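Local coordinates for protein similar to metal-dependent hydrolase (Staphylococcus aureus subsp. aureus Mu50, PDB 3ESH) that is probably a metal-dependent hydrolase of the metallo-beta-lactamase superfamily, with a natural substrate that is not established, at residues Tyr36-Asn39 / Gln43-Leu46; Ala22-Val27 / Thr210-Asn215; Gly14-Asp19 / Ala64-Gly69; Gly205-Thr210 / Ala221-Pro226; Val104-Met109 / Ala115-Gln120. All blocks are in the same frame, centred on the assembly; numbering follows the deposited sequence.

In the fold
From the N terminus, G14-D19 at strand 15-19 is the first segment to wait for a distant partner, which it meets at A64-G69 (contact 3). Helix 20-24 follows and waits longer, since A22-V27 meets T210-N215 far later in the chain, so contacts 2 and 3 cross. Within both of these loops lies contact 1, a short reversal from Y36-N39 into strand 43-47, the antiparallel neighbour of strand 15-19. Contact 5 closes locally around helix 111-114, inside the span of contact 2. Contact 4, which shares T210 with contact 2 and crosses it, folds the loop before helix 226-242. Contacts 3 and 5 touch through G65 and G116, contacts 4 and 5 at D206 and H108.

Contact 1. Residues Tyr36-Asn39 / Gln43-Leu46; sequences YNAN and QINL
The chain reversal that leads into strand 43-47 is clasped by N39 and Q43 next to the turn and by Y36 beyond it. N39 N donates to Q43 O at 2.9 Å, while Q43 N returns a bond to N39 OD1 at 3.0 Å, approaching from above the plane of that side-chain amide. With CG placed between the backbone N and the carbonyl carbon (chi1 64°), the N39 amide lies near its own backbone and reaches Q43 twice. Its second bond is nearly straight: ND2 meets Q43 OE1 at 3.1 Å, in the amide plane of N39 and on a lone pair of OE1. N39 OD1 also accepts from R41 N, which makes an Asx turn.

Farther from the turn, Y36 OH donates to N45 O over 2.9 Å, with the carbonyl pointing almost straight at the hydroxyl and its oxygen in the plane of the phenol ring. The same hydroxyl is hydrogen-bonded to E253 N. The I44 and Y36 side chains cross at about a right angle, I44 CD1 lying 3.5 Å from Y36 CD2. One water fills in for a direct backbone bond, donating to N37 O at 2.6 Å and accepting from N45 N at 2.9 Å. The Asx turn at N39 thus closes the reversal into strand 43-47, which pairs antiparallel with strand 15-19 in a two-stranded ribbon.

Contact 2. Residues Ala22-Val27 / Thr210-Asn215; sequences AMFGVV and TTAHKN
F24 and H213 share a first torsion that sets CG beside the backbone N and opposite the carbonyl carbon (chi1 -75° and -66°), and from their separate segments this brings the two rings together. The rings are almost exactly parallel, their planes 1° apart, yet slid so far that they barely overlap, with centroids 4.4 Å apart. F24 CE2 is the atom that lies over the imidazole, off-centre toward its rim and 3.3 Å from H213 NE2. A212 CB approaches the same phenyl ring differently, sitting at its edge 3.9 Å from F24 CZ.

The polar grip runs along the edge of the imidazole. H213 NE2 donates to M23 O at 2.7 Å, with the carbonyl oxygen close to the ring plane and the donor tilted somewhat out of the carbonyl plane. M23 belongs to helix 20-24, so the histidine takes up a carbonyl near the C-terminal end of that helix, where G25 leaves helical geometry with positive phi and F24 to V27 make a type II' turn. The long loop between strand 199-203 and helix 226-242 is thereby tied to a helix from the N-terminal part of the chain.

On the other side of the imidazole, ND1 is hydrogen-bonded to T210 OG1 over 2.8 Å. Both ring nitrogens are therefore engaged, which fixes the rotation of the ring. T210 OG1 in addition accepts from A212 N, 3.2 Å away, in an ST turn, and H213 N is bonded to T210 O, so the loop that presents the imidazole is itself braced. A22 packs on V26 of the second subunit.

Contact 3. Residues Gly14-Asp19 / Ala64-Gly69; sequences GNTKMD and AGIGNG
Apolar packing carries this buried contact, and nearly all of it comes from I66, whose side chain sets out toward G14-D19. Its CG1 stands between its own backbone N and carbonyl carbon (chi1 49°), and with the chain extended beyond it the CD1 methyl is delivered onto the backbone of G14 and N15. There CD1 lies 3.7 Å from G14 CA, on the side of the glycine where a side chain would otherwise project. The other branch, CG2, meets the T16 methyl, with 3.9 Å between I66 CG2 and T16 CG2; the two side chains run past each other in opposite directions. V81 packs on I66 as well.

Alongside this methyl-to-methyl packing are contacts between hydrocarbon and backbone polar atoms. I66 CD1 is 3.4 Å from N15 O and equally close to N15 N, so the methyl rests against the peptide groups of the strand. In the metallo-beta-lactamase fold that the family assignment implies, A64-G69 is the loop leaving strand 59-61 of one of the two large sheets, and I66 pins it against the small ribbon formed by strands 15-19 and 43-47. G65 and G67, both with positive phi, bend the chain on either side of I66.

Hydrogen bonds play no part between the two segments; the polar groups here are turned to other partners. The N15 side chain leaves the backbone on the side away from A64-G69, its OD1 accepting from D82 N and its ND2 making a weak bond with N45 OD1. T16 OG1 bonds weakly to L46 O, across the ribbon, while its methyl remains turned to I66.

Contact 4. Residues Gly205-Thr210 / Ala221-Pro226; sequences GDIFPT and AYDDYP
The flat group at the centre of this contact is the carboxylate of D223, and I207 and the backbone of D206 approach it from one side of its plane. I207 CD1 lies beyond OD2 and above the carboxylate plane, 3.7 Å from D223 OD2. The D206 carbonyl lies nearer the level of the plane, beyond the other oxygen, with D206 O 4.2 Å from D223 OD1. That is a loose contact, and no hydrogen bond joins the two segments. The I207 and D223 side chains cross at about a right angle, so just the end of the isoleucine touches.

D223 CG lies beside its own backbone N (chi1 -71°), which turns the carboxylate toward segment 205-210. The D206 carboxylate is held apart from it, with D206 OD2 6.9 Å from D223 OD1. A backbone bond from F208 N to G205 O, 3.2 Å long, closes the turn that carries D206 and I207.

The polar partners of D223 lie outside the two segments. Its OD1 is hydrogen-bonded to T220 OG1 and to H185 ND1, and its OD2 to S229 OG of helix 226-242. D206, H110 and H185 appear to face one vacant point, possibly an empty metal site, as in metal-binding relatives of the superfamily. The chemistry therefore suggests a second-shell role for D223: gripped through both oxygens, with the I207 methyl against OD2, it would hold the imidazole of H185 in a fixed orientation toward that site.

Contact 5. Residues Val104-Met109 / Ala115-Gln120; sequences VLMTHM and AGLTDQ
L117 inserts both of its methyl branches among V104, M106 and M109, and its conformation decides which branch meets which neighbour. Its CG lies beside the backbone N (chi1 -83°), and a chi2 of -179° sends CD1 out anti to CA and leaves CD2 to one side. CD2 takes the valine, with L117 CD2 3.7 Å from V104 CG1. That valine methyl is the one opposite the backbone N (chi1 171°), and the two side chains slide past each other in opposite directions.

CD1 takes both methionines, which are present as selenomethionine. Each is curled rather than extended, bent at chi2 and again at chi3, so that its terminal methyl swings round toward the leucine. M106 meets L117 tip to tip: its CE is 4.1 Å from L117 CD1, and its SE is equally near. M109 crosses L117 at about a right angle, bringing M109 CE to 4.0 Å from the same CD1 methyl. One leucine methyl is thus shared by two folded selenomethionine side chains, in packing that is wholly apolar and buried.

M109 belongs to the run from T107 to H113 that matches the THxHxDH signature of the metallo-beta-lactamase superfamily, which in relatives supplies metal ligands. H108 within it is weakly hydrogen-bonded through NE2 to D206 OD2. Around the packing, V104 of strand 103-105 pairs with strand 130-134, whose H131 also touches L117, and M106 and M109 rest on A114 of helix 111-114, the short helix that links the two segments.

Contact 1. Residues Tyr36-Asn39 / Gln43-Leu46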
# COMPACT_ATOMS: atom_id res chain seq x y z
N TYR A 36 6.84 17.59 -33.49
CA TYR A 36 6.01 16.62 -34.18
C TYR A 36 4.95 17.41 -34.92
O TYR A 36 4.43 18.38 -34.39
CB TYR A 36 5.35 15.67 -33.17
CG TYR A 36 5.10 14.27 -33.72
CD1 TYR A 36 6.06 13.29 -33.60
CD2 TYR A 36 3.92 13.96 -34.41
CE1 TYR A 36 5.87 12.02 -34.15
CE2 TYR A 36 3.73 12.71 -34.96
CZ TYR A 36 4.71 11.74 -34.83
OH TYR A 36 4.53 10.50 -35.38
N ASN A 37 4.61 17.00 -36.14
CA ASN A 37 3.62 17.74 -36.93
C ASN A 37 2.17 17.44 -36.62
O ASN A 37 1.80 16.28 -36.40
CB ASN A 37 3.87 17.51 -38.43
CG ASN A 37 5.25 17.96 -38.87
OD1 ASN A 37 6.26 17.31 -38.56
ND2 ASN A 37 5.31 19.07 -39.59
N ALA A 38 1.34 18.48 -36.63
CA ALA A 38 -0.10 18.35 -36.38
C ALA A 38 -0.85 18.97 -37.55
O ALA A 38 -0.28 19.78 -38.29
CB ALA A 38 -0.48 19.05 -35.11
N ASN A 39 -2.11 18.59 -37.74
CA ASN A 39 -2.90 19.14 -38.83
C ASN A 39 -3.86 20.22 -38.34
O ASN A 39 -3.78 20.66 -37.19
CB ASN A 39 -3.68 18.05 -39.57
CG ASN A 39 -4.71 17.36 -38.70
OD1 ASN A 39 -5.07 17.86 -37.63
ND2 ASN A 39 -5.21 16.23 -39.16
N GLN A 43 -4.51 17.08 -34.79
CA GLN A 43 -4.19 15.66 -34.78
C GLN A 43 -2.81 15.42 -35.34
O GLN A 43 -2.44 16.05 -36.33
CB GLN A 43 -5.19 14.87 -35.64
CG GLN A 43 -6.65 15.24 -35.47
CD GLN A 43 -7.56 14.47 -36.43
OE1 GLN A 43 -7.45 14.62 -37.65
NE2 GLN A 43 -8.43 13.64 -35.88
N ILE A 44 -2.04 14.52 -34.73
CA ILE A 44 -0.72 14.17 -35.25
C ILE A 44 -0.84 12.74 -35.75
O ILE A 44 -1.64 11.97 -35.24
CB ILE A 44 0.39 14.25 -34.18
CG1 ILE A 44 0.23 13.14 -33.15
CG2 ILE A 44 0.39 15.65 -33.54
CD1 ILE A 44 1.41 12.99 -32.20
N ASN A 45 -0.06 12.40 -36.77
CA ASN A 45 -0.12 11.08 -37.36
C ASN A 45 0.70 10.04 -36.63
O ASN A 45 1.91 10.18 -36.48
CB ASN A 45 0.32 11.12 -38.82
CG ASN A 45 -0.01 9.85 -39.56
OD1 ASN A 45 -1.18 9.50 -39.69
ND2 ASN A 45 1.02 9.15 -40.03
N LEU A 46 0.03 8.97 -36.18
CA LEU A 46 0.69 7.91 -35.46
C LEU A 46 0.53 6.53 -36.08
O LEU A 46 -0.51 5.89 -35.94
CB LEU A 46 0.18 7.83 -34.02
CG LEU A 46 0.44 8.98 -33.04
CD1 LEU A 46 -0.32 8.69 -31.77
CD2 LEU A 46 1.94 9.14 -32.76
O HOH W 1 2.06 14.15 -37.79

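Contact 2. Residues Ala22-Val27 / Thr210-Asn215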
# COMPACT_ATOMS: atom_id res chain seq x y z
N ALA A 22 -3.33 15.76 -26.42
CA ALA A 22 -3.48 14.59 -25.57
C ALA A 22 -2.23 13.73 -25.58
O ALA A 22 -1.91 13.05 -24.59
CB ALA A 22 -4.70 13.78 -26.01
N MSE A 23 -1.52 13.74 -26.71
CA MSE A 23 -0.30 12.95 -26.83
C MSE A 23 0.90 13.63 -26.18
O MSE A 23 1.95 12.99 -26.03
CB MSE A 23 0.03 12.67 -28.30
CG MSE A 23 -0.89 11.71 -28.97
SE MSE A 23 -0.75 9.89 -28.28
CE MSE A 23 1.05 9.56 -28.79
N PHE A 24 0.77 14.89 -25.78
CA PHE A 24 1.89 15.61 -25.17
C PHE A 24 1.60 16.20 -23.80
O PHE A 24 2.44 16.87 -23.20
CB PHE A 24 2.40 16.69 -26.12
CG PHE A 24 3.20 16.15 -27.27
CD1 PHE A 24 2.65 16.11 -28.55
CD2 PHE A 24 4.49 15.68 -27.08
CE1 PHE A 24 3.39 15.60 -29.62
CE2 PHE A 24 5.24 15.17 -28.13
CZ PHE A 24 4.69 15.12 -29.41
N GLY A 25 0.39 15.94 -23.32
CA GLY A 25 -0.01 16.39 -22.01
C GLY A 25 0.28 17.84 -21.66
O GLY A 25 -0.26 18.75 -22.27
N VAL A 26 1.14 18.03 -20.67
CA VAL A 26 1.49 19.36 -20.19
C VAL A 26 2.33 20.22 -21.12
O VAL A 26 2.39 21.43 -20.95
CB VAL A 26 2.21 19.28 -18.84
CG1 VAL A 26 1.37 18.47 -17.86
CG2 VAL A 26 3.61 18.68 -19.00
N VAL A 27 2.99 19.62 -22.10
CA VAL A 27 3.81 20.38 -23.03
C VAL A 27 2.96 21.29 -23.90
O VAL A 27 2.10 20.82 -24.66
CB VAL A 27 4.64 19.44 -23.94
CG1 VAL A 27 5.48 20.25 -24.92
CG2 VAL A 27 5.54 18.56 -23.10
N THR A 210 7.13 8.33 -29.35
CA THR A 210 7.89 8.82 -30.49
C THR A 210 9.17 9.49 -30.01
O THR A 210 9.34 9.72 -28.82
CB THR A 210 7.08 9.88 -31.27
OG1 THR A 210 6.96 11.08 -30.49
CG2 THR A 210 5.69 9.35 -31.57
N THR A 211 10.05 9.81 -30.95
CA THR A 211 11.31 10.46 -30.63
C THR A 211 11.09 11.80 -29.96
O THR A 211 11.97 12.31 -29.28
CB THR A 211 12.15 10.67 -31.88
OG1 THR A 211 11.37 11.37 -32.85
CG2 THR A 211 12.60 9.33 -32.45
N ALA A 212 9.91 12.37 -30.13
CA ALA A 212 9.61 13.66 -29.52
C ALA A 212 9.29 13.55 -28.03
O ALA A 212 9.16 14.57 -27.34
CB ALA A 212 8.45 14.33 -30.25
N HIS A 213 9.15 12.32 -27.53
CA HIS A 213 8.85 12.11 -26.12
C HIS A 213 10.08 11.70 -25.29
O HIS A 213 9.95 11.16 -24.20
CB HIS A 213 7.77 11.04 -25.96
CG HIS A 213 6.43 11.45 -26.49
ND1 HIS A 213 6.10 11.34 -27.82
CD2 HIS A 213 5.36 12.01 -25.88
CE1 HIS A 213 4.87 11.81 -28.01
NE2 HIS A 213 4.41 12.22 -26.85
N LYS A 214 11.27 11.98 -25.81
CA LYS A 214 12.48 11.63 -25.10
C LYS A 214 12.60 12.30 -23.73
O LYS A 214 13.09 11.69 -22.78
CB LYS A 214 13.72 11.97 -25.92
CG LYS A 214 14.95 11.38 -25.33
CD LYS A 214 16.21 11.98 -25.92
CE LYS A 214 17.41 11.57 -25.10
NZ LYS A 214 18.60 12.39 -25.46
N ASN A 215 12.17 13.55 -23.62
CA ASN A 215 12.24 14.24 -22.32
C ASN A 215 11.32 13.47 -21.36
O ASN A 215 10.12 13.32 -21.62
CB ASN A 215 11.76 15.68 -22.45
CG ASN A 215 11.92 16.47 -21.16
OD1 ASN A 215 11.60 15.99 -20.08
ND2 ASN A 215 12.43 17.70 -21.29

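Contact 3. Residues Gly14-Asp19 / Ala64-Gly69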
# COMPACT_ATOMS: atom_id res chain seq x y z
N GLY A 14 -1.29 -0.39 -40.03
CA GLY A 14 -2.22 0.71 -40.14
C GLY A 14 -1.72 1.98 -39.47
O GLY A 14 -0.53 2.12 -39.20
N ASN A 15 -2.63 2.89 -39.19
CA ASN A 15 -2.28 4.15 -38.54
C ASN A 15 -3.50 4.78 -37.88
O ASN A 15 -4.64 4.41 -38.14
CB ASN A 15 -1.72 5.14 -39.57
CG ASN A 15 -2.81 5.76 -40.43
OD1 ASN A 15 -3.44 5.08 -41.25
ND2 ASN A 15 -3.08 7.05 -40.21
N THR A 16 -3.23 5.77 -37.03
CA THR A 16 -4.28 6.50 -36.33
C THR A 16 -3.83 7.96 -36.17
O THR A 16 -2.65 8.24 -36.11
CB THR A 16 -4.54 5.92 -34.92
OG1 THR A 16 -3.36 6.05 -34.12
CG2 THR A 16 -4.93 4.45 -35.01
N LYS A 17 -4.79 8.87 -36.12
CA LYS A 17 -4.48 10.27 -35.93
C LYS A 17 -5.10 10.66 -34.60
O LYS A 17 -6.33 10.68 -34.46
CB LYS A 17 -5.03 11.12 -37.09
CG LYS A 17 -4.30 10.89 -38.42
CD LYS A 17 -4.46 12.07 -39.41
CE LYS A 17 -5.75 12.04 -40.20
NZ LYS A 17 -5.75 10.92 -41.20
N MSE A 18 -4.24 10.93 -33.61
CA MSE A 18 -4.68 11.30 -32.28
C MSE A 18 -4.39 12.77 -32.02
O MSE A 18 -3.43 13.31 -32.56
CB MSE A 18 -3.96 10.45 -31.23
CG MSE A 18 -4.16 8.97 -31.33
SE MSE A 18 -6.01 8.53 -31.26
CE MSE A 18 -6.15 7.88 -33.04
N ASP A 19 -5.20 13.40 -31.18
CA ASP A 19 -5.03 14.81 -30.82
C ASP A 19 -3.64 15.05 -30.20
O ASP A 19 -3.26 14.40 -29.25
CB ASP A 19 -6.12 15.24 -29.85
CG ASP A 19 -6.02 16.72 -29.47
OD1 ASP A 19 -6.47 17.59 -30.25
OD2 ASP A 19 -5.47 17.01 -28.38
N ALA A 64 -0.13 -5.64 -32.63
CA ALA A 64 -0.89 -6.11 -33.78
C ALA A 64 -1.59 -5.08 -34.65
O ALA A 64 -2.42 -5.44 -35.48
CB ALA A 64 -1.89 -7.15 -33.33
N GLY A 65 -1.28 -3.81 -34.47
CA GLY A 65 -1.93 -2.80 -35.29
C GLY A 65 -3.44 -2.70 -35.09
O GLY A 65 -3.98 -3.23 -34.12
N ILE A 66 -4.11 -2.04 -36.03
CA ILE A 66 -5.55 -1.84 -35.96
C ILE A 66 -6.38 -2.88 -36.69
O ILE A 66 -7.61 -2.77 -36.75
CB ILE A 66 -5.94 -0.45 -36.50
CG1 ILE A 66 -5.27 -0.21 -37.86
CG2 ILE A 66 -5.58 0.62 -35.47
CD1 ILE A 66 -5.52 1.17 -38.45
N GLY A 67 -5.72 -3.88 -37.26
CA GLY A 67 -6.43 -4.93 -37.96
C GLY A 67 -7.20 -4.59 -39.23
O GLY A 67 -7.01 -3.53 -39.83
N ASN A 68 -8.09 -5.50 -39.62
CA ASN A 68 -8.90 -5.37 -40.84
C ASN A 68 -10.36 -5.63 -40.54
O ASN A 68 -10.72 -6.70 -40.08
CB ASN A 68 -8.39 -6.36 -41.88
CG ASN A 68 -6.95 -6.13 -42.23
OD1 ASN A 68 -6.62 -5.22 -43.01
ND2 ASN A 68 -6.06 -6.91 -41.63
N GLY A 69 -11.21 -4.63 -40.80
CA GLY A 69 -12.62 -4.77 -40.51
C GLY A 69 -13.00 -4.71 -39.03
O GLY A 69 -14.16 -4.90 -38.69

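Contact 4. Residues Gly205-Thr210 / Ala221-Pro226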
# COMPACT_ATOMS: atom_id res chain seq x y z
N GLY A 205 7.42 0.93 -25.69
CA GLY A 205 5.99 1.12 -25.88
C GLY A 205 5.51 2.56 -25.73
O GLY A 205 6.22 3.49 -26.08
N ASP A 206 4.31 2.74 -25.18
CA ASP A 206 3.76 4.08 -25.03
C ASP A 206 4.32 4.91 -23.88
O ASP A 206 3.75 5.92 -23.48
CB ASP A 206 2.23 4.01 -24.93
CG ASP A 206 1.58 3.73 -26.27
OD1 ASP A 206 2.29 3.78 -27.30
OD2 ASP A 206 0.36 3.48 -26.31
N ILE A 207 5.46 4.49 -23.35
CA ILE A 207 6.12 5.21 -22.28
C ILE A 207 7.23 6.04 -22.97
O ILE A 207 7.90 6.87 -22.34
CB ILE A 207 6.67 4.21 -21.20
CG1 ILE A 207 6.20 4.65 -19.82
CG2 ILE A 207 8.18 4.16 -21.20
CD1 ILE A 207 4.71 4.86 -19.74
N PHE A 208 7.39 5.81 -24.27
CA PHE A 208 8.33 6.52 -25.13
C PHE A 208 7.77 6.31 -26.54
O PHE A 208 8.39 5.67 -27.38
CB PHE A 208 9.73 5.91 -25.01
CG PHE A 208 10.83 6.76 -25.62
CD1 PHE A 208 12.16 6.34 -25.57
CD2 PHE A 208 10.54 7.98 -26.24
CE1 PHE A 208 13.19 7.12 -26.13
CE2 PHE A 208 11.56 8.77 -26.79
CZ PHE A 208 12.88 8.33 -26.73
N PRO A 209 6.57 6.86 -26.80
CA PRO A 209 5.82 6.76 -28.06
C PRO A 209 6.59 7.12 -29.33
O PRO A 209 6.67 6.33 -30.26
CB PRO A 209 4.64 7.70 -27.85
CG PRO A 209 4.51 7.78 -26.37
CD PRO A 209 5.93 7.85 -25.92
N THR A 210 7.13 8.33 -29.35
CA THR A 210 7.89 8.82 -30.49
C THR A 210 9.17 9.49 -30.01
O THR A 210 9.34 9.72 -28.82
CB THR A 210 7.08 9.88 -31.27
OG1 THR A 210 6.96 11.08 -30.49
CG2 THR A 210 5.69 9.35 -31.57
N ALA A 221 -1.16 12.48 -22.10
CA ALA A 221 -2.21 12.68 -21.11
C ALA A 221 -2.97 11.35 -20.93
O ALA A 221 -3.74 11.19 -19.98
CB ALA A 221 -3.15 13.75 -21.56
N TYR A 222 -2.74 10.41 -21.85
CA TYR A 222 -3.38 9.09 -21.80
C TYR A 222 -2.84 8.27 -20.65
O TYR A 222 -3.53 7.39 -20.12
CB TYR A 222 -3.13 8.32 -23.10
CG TYR A 222 -3.82 8.89 -24.32
CD1 TYR A 222 -5.20 8.99 -24.38
CD2 TYR A 222 -3.08 9.35 -25.41
CE1 TYR A 222 -5.84 9.53 -25.50
CE2 TYR A 222 -3.70 9.89 -26.53
CZ TYR A 222 -5.09 9.98 -26.56
OH TYR A 222 -5.71 10.53 -27.66
N ASP A 223 -1.60 8.56 -20.25
CA ASP A 223 -0.97 7.84 -19.16
C ASP A 223 -1.83 7.91 -17.91
O ASP A 223 -2.12 9.00 -17.42
CB ASP A 223 0.43 8.43 -18.89
CG ASP A 223 1.43 8.11 -19.99
OD1 ASP A 223 1.03 8.06 -21.16
OD2 ASP A 223 2.62 7.90 -19.69
N ASP A 224 -2.26 6.76 -17.41
CA ASP A 224 -3.10 6.73 -16.23
C ASP A 224 -2.31 7.07 -14.97
O ASP A 224 -2.87 7.59 -14.01
CB ASP A 224 -3.78 5.37 -16.09
CG ASP A 224 -4.78 5.10 -17.21
OD1 ASP A 224 -5.26 6.08 -17.83
OD2 ASP A 224 -5.10 3.92 -17.47
N TYR A 225 -1.01 6.80 -14.99
CA TYR A 225 -0.14 7.11 -13.84
C TYR A 225 1.13 7.82 -14.32
O TYR A 225 2.23 7.27 -14.27
CB TYR A 225 0.22 5.83 -13.09
CG TYR A 225 -1.01 5.04 -12.67
CD1 TYR A 225 -1.59 4.11 -13.53
CD2 TYR A 225 -1.62 5.27 -11.44
CE1 TYR A 225 -2.74 3.43 -13.19
CE2 TYR A 225 -2.78 4.60 -11.08
CZ TYR A 225 -3.34 3.67 -11.96
OH TYR A 225 -4.51 3.00 -11.62
N PRO A 226 0.98 9.07 -14.79
CA PRO A 226 2.11 9.86 -15.28
C PRO A 226 3.32 9.91 -14.34
O PRO A 226 4.45 9.96 -14.82
CB PRO A 226 1.49 11.25 -15.52
CG PRO A 226 0.27 11.24 -14.62
CD PRO A 226 -0.26 9.86 -14.81

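Contact 5. Residues Val104-Met109 / Ala115-Gln120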
# COMPACT_ATOMS: atom_id res chain seq x y z
N VAL A 104 3.24 -13.45 -29.78
CA VAL A 104 2.73 -12.10 -29.97
C VAL A 104 2.89 -11.53 -28.56
O VAL A 104 2.17 -11.94 -27.64
CB VAL A 104 1.23 -12.07 -30.39
CG1 VAL A 104 0.71 -10.63 -30.35
CG2 VAL A 104 1.06 -12.65 -31.80
N LEU A 105 3.86 -10.63 -28.39
CA LEU A 105 4.12 -10.01 -27.09
C LEU A 105 3.45 -8.66 -27.10
O LEU A 105 3.67 -7.89 -28.00
CB LEU A 105 5.61 -9.82 -26.89
CG LEU A 105 6.51 -10.98 -27.32
CD1 LEU A 105 7.96 -10.56 -27.07
CD2 LEU A 105 6.15 -12.28 -26.56
N MSE A 106 2.62 -8.37 -26.09
CA MSE A 106 1.90 -7.10 -26.04
C MSE A 106 2.46 -6.14 -24.98
O MSE A 106 2.70 -6.53 -23.85
CB MSE A 106 0.42 -7.35 -25.74
CG MSE A 106 -0.28 -8.34 -26.63
SE MSE A 106 -0.41 -7.71 -28.48
CE MSE A 106 -1.55 -6.24 -28.11
N THR A 107 2.69 -4.89 -25.36
CA THR A 107 3.18 -3.90 -24.42
C THR A 107 2.00 -3.51 -23.54
O THR A 107 2.15 -3.26 -22.36
CB THR A 107 3.69 -2.64 -25.15
OG1 THR A 107 2.58 -1.94 -25.73
CG2 THR A 107 4.65 -3.03 -26.25
N HIS A 108 0.82 -3.47 -24.16
CA HIS A 108 -0.44 -3.17 -23.48
C HIS A 108 -1.60 -3.46 -24.43
O HIS A 108 -1.40 -3.62 -25.61
CB HIS A 108 -0.46 -1.73 -22.95
CG HIS A 108 -0.35 -0.68 -24.00
ND1 HIS A 108 0.68 -0.64 -24.92
CD2 HIS A 108 -1.10 0.43 -24.23
CE1 HIS A 108 0.56 0.43 -25.67
NE2 HIS A 108 -0.51 1.11 -25.27
N MSE A 109 -2.82 -3.54 -23.90
CA MSE A 109 -4.01 -3.90 -24.68
C MSE A 109 -4.93 -2.80 -25.23
O MSE A 109 -6.08 -3.07 -25.57
CB MSE A 109 -4.85 -4.90 -23.88
CG MSE A 109 -4.16 -6.22 -23.62
SE MSE A 109 -3.82 -7.30 -25.24
CE MSE A 109 -5.69 -7.45 -25.75
N ALA A 115 -6.30 -4.26 -31.59
CA ALA A 115 -7.39 -4.49 -32.54
C ALA A 115 -7.07 -5.52 -33.62
O ALA A 115 -7.94 -6.28 -34.06
CB ALA A 115 -7.82 -3.19 -33.18
N GLY A 116 -5.81 -5.54 -34.06
CA GLY A 116 -5.41 -6.47 -35.10
C GLY A 116 -5.12 -7.88 -34.62
O GLY A 116 -4.51 -8.66 -35.35
N LEU A 117 -5.54 -8.21 -33.40
CA LEU A 117 -5.31 -9.54 -32.85
C LEU A 117 -6.30 -10.59 -33.37
O LEU A 117 -5.99 -11.78 -33.41
CB LEU A 117 -5.35 -9.52 -31.32
CG LEU A 117 -4.05 -9.10 -30.62
CD1 LEU A 117 -4.24 -9.14 -29.10
CD2 LEU A 117 -2.92 -10.03 -31.06
N THR A 118 -7.48 -10.14 -33.76
CA THR A 118 -8.49 -11.05 -34.27
C THR A 118 -9.20 -10.42 -35.45
O THR A 118 -9.13 -9.21 -35.65
CB THR A 118 -9.57 -11.35 -33.22
OG1 THR A 118 -10.31 -10.16 -32.95
CG2 THR A 118 -8.94 -11.87 -31.94
N ASP A 119 -9.87 -11.23 -36.25
CA ASP A 119 -10.64 -10.71 -37.36
C ASP A 119 -12.04 -10.61 -36.77
O ASP A 119 -12.22 -10.76 -35.58
CB ASP A 119 -10.65 -11.73 -38.53
CG ASP A 119 -11.03 -13.15 -38.09
OD1 ASP A 119 -12.01 -13.30 -37.34
OD2 ASP A 119 -10.35 -14.11 -38.51
N GLN A 120 -13.01 -10.30 -37.62
CA GLN A 120 -14.41 -10.19 -37.13
C GLN A 120 -14.92 -11.57 -36.74
O GLN A 120 -14.59 -12.57 -37.40
CB GLN A 120 -15.28 -9.67 -38.19
CG GLN A 120 -14.56 -8.59 -38.86
CD GLN A 120 -14.31 -8.96 -40.28
OE1 GLN A 120 -13.57 -9.93 -40.59
NE2 GLN A 120 -14.93 -8.18 -41.18